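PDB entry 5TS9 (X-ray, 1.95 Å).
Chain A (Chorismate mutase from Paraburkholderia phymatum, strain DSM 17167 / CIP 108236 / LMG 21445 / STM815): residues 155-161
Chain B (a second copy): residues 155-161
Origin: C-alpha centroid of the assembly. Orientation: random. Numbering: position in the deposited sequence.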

# COMPACT_ATOMS: atom_id res chain seq x y z
N ASP A 155 9.14 12.71 2.32
CA ASP A 155 8.58 13.20 1.06
C ASP A 155 7.14 12.69 0.92
O ASP A 155 6.58 12.08 1.83
N VAL A 156 6.53 12.95 -0.24
CA VAL A 156 5.13 12.61 -0.45
C VAL A 156 4.93 11.11 -0.43
O VAL A 156 3.95 10.61 0.14
N LEU A 157 5.83 10.36 -1.08
CA LEU A 157 5.74 8.90 -1.08
C LEU A 157 5.76 8.33 0.33
O LEU A 157 4.95 7.47 0.68
N HIS A 158 6.71 8.79 1.15
CA HIS A 158 6.84 8.23 2.49
C HIS A 158 5.70 8.67 3.40
O HIS A 158 5.26 7.89 4.26
N ARG A 159 5.18 9.89 3.23
CA ARG A 159 4.02 10.28 4.02
C ARG A 159 2.80 9.46 3.63
O ARG A 159 2.03 9.02 4.50
N ALA A 160 2.60 9.25 2.32
CA ALA A 160 1.49 8.41 1.87
C ALA A 160 1.57 7.03 2.50
O ALA A 160 0.56 6.50 2.98
N ALA A 161 2.76 6.44 2.53
CA ALA A 161 2.91 5.11 3.10
C ALA A 161 2.88 5.15 4.62
O ALA A 161 2.49 4.16 5.25
N ASP B 155 -0.60 12.24 -9.93
CA ASP B 155 0.41 12.85 -9.07
C ASP B 155 1.28 11.76 -8.45
O ASP B 155 1.16 10.58 -8.77
N VAL B 156 2.15 12.15 -7.52
CA VAL B 156 3.11 11.22 -6.92
C VAL B 156 2.39 10.10 -6.17
O VAL B 156 2.81 8.94 -6.22
N LEU B 157 1.31 10.45 -5.46
CA LEU B 157 0.52 9.43 -4.77
C LEU B 157 -0.06 8.41 -5.76
O LEU B 157 0.03 7.19 -5.54
N HIS B 158 -0.65 8.89 -6.86
CA HIS B 158 -1.32 7.95 -7.76
C HIS B 158 -0.31 7.14 -8.57
O HIS B 158 -0.56 5.96 -8.87
N ARG B 159 0.84 7.72 -8.91
CA ARG B 159 1.85 6.92 -9.60
C ARG B 159 2.44 5.85 -8.69
O ARG B 159 2.68 4.72 -9.13
N ALA B 160 2.69 6.18 -7.41
CA ALA B 160 3.26 5.20 -6.48
C ALA B 160 2.33 4.01 -6.30
O ALA B 160 2.78 2.86 -6.28
N ALA B 161 1.03 4.27 -6.19
CA ALA B 161 0.07 3.20 -6.08
C ALA B 161 -0.08 2.45 -7.40
O ALA B 161 -0.36 1.25 -7.40

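The two stretches are the same helix start in two copies of one protein. The helix axes cross at -69° and come within 9.6 Å of each other. The contact is small and apolar, with 217 Å² buried in total and no hydrogen bond across it.

Asp155(B) is the N-cap residue and does not touch chain A. Its chi1 is p, which folds the carboxylate back over the first turn. There OD1 of Asp155(B) accepts from N of His158(B) at 2.9 Å, the capping bond, and from ND1 of His158(B) at 2.8 Å.

Val156(B) points toward chain A with chi1 t. Its CG1 meets CG1 of Val156(A) at 3.6 Å, the closest contact between the stretches. The same CG1 of Val156(B) lies 4.1 Å from the backbone N of Leu157(A).

Leu157(B) leaves its backbone sideways, with chi1 t and chi2 p. These rotamers bring its CD1 to 3.7 Å from CB of Ala160(A). The CA atoms of Leu157(B) and Leu157(A) are 6.4 Å apart, the nearest CA pair across the stretches.

His158(B) is out of reach of chain A. Its chi1 is m, which places ND1 beside the Asp155(B) carboxylate, while NE2 is hydrogen-bonded elsewhere in the structure.

Arg159(B) is also out of reach. Its chain is t at chi1 and chi2 and p at chi3, and NH1 is hydrogen-bonded elsewhere in the structure.

Ala160(B) points toward chain A. Its CB receives CD1 of Leu157(A) at 3.8 Å, the counterpart of the Leu157(B) contact. Leu157(A) has the same t, p rotamers, so the two leucine-alanine pairs are closely matched.

Ala161(B) makes no contact with chain A. Its backbone N bonds to O of Leu157(B) at 3.2 Å, continuing the helix.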

# COMPACT_ATOMS: atom_id res chain seq x y z
CB ASP A 155 9.48 12.84 -0.12
CG ASP A 155 9.68 11.34 -0.30
OD1 ASP A 155 8.94 10.54 0.30
OD2 ASP A 155 10.59 10.96 -1.07
CB VAL A 156 4.62 13.24 -1.77
CG1 VAL A 156 3.30 12.65 -2.16
CG2 VAL A 156 4.50 14.75 -1.62
CB LEU A 157 6.90 8.29 -1.88
CG LEU A 157 7.13 6.78 -1.74
CD1 LEU A 157 5.93 5.95 -2.24
CD2 LEU A 157 8.42 6.31 -2.47
CB HIS A 158 8.18 8.63 3.09
CG HIS A 158 9.34 7.88 2.49
ND1 HIS A 158 9.89 8.22 1.28
CD2 HIS A 158 10.02 6.80 2.94
CE1 HIS A 158 10.89 7.39 1.00
NE2 HIS A 158 10.98 6.52 2.00
CB ARG A 159 3.75 11.78 3.87
CG ARG A 159 2.66 12.29 4.83
CD ARG A 159 2.46 13.82 4.71
NE ARG A 159 1.37 14.12 3.79
CZ ARG A 159 1.53 14.62 2.56
NH1 ARG A 159 2.75 14.90 2.11
NH2 ARG A 159 0.48 14.85 1.79
CB ALA A 160 1.49 8.31 0.35
CB ALA A 161 4.21 4.47 2.58
CB ASP B 155 -0.27 13.73 -8.03
CG ASP B 155 -1.25 12.95 -7.16
OD1 ASP B 155 -1.27 11.69 -7.23
OD2 ASP B 155 -2.02 13.60 -6.42
CB VAL B 156 4.07 11.98 -5.99
CG1 VAL B 156 4.76 11.02 -5.03
CG2 VAL B 156 5.09 12.83 -6.82
CB LEU B 157 -0.60 10.09 -3.96
CG LEU B 157 -1.65 9.11 -3.41
CD1 LEU B 157 -1.04 8.13 -2.40
CD2 LEU B 157 -2.84 9.85 -2.77
CB HIS B 158 -2.31 8.69 -8.66
CG HIS B 158 -3.57 9.11 -7.96
ND1 HIS B 158 -3.64 10.22 -7.14
CD2 HIS B 158 -4.82 8.57 -7.96
CE1 HIS B 158 -4.87 10.34 -6.67
NE2 HIS B 158 -5.60 9.35 -7.14
CB ARG B 159 2.97 7.79 -10.15
CG ARG B 159 3.95 7.02 -11.03
CD ARG B 159 5.00 7.95 -11.62
NE ARG B 159 6.17 8.09 -10.77
CZ ARG B 159 6.53 9.21 -10.16
NH1 ARG B 159 7.63 9.23 -9.41
NH2 ARG B 159 5.80 10.32 -10.29
CB ALA B 160 3.52 5.86 -5.12
CB ALA B 161 -1.29 3.75 -5.61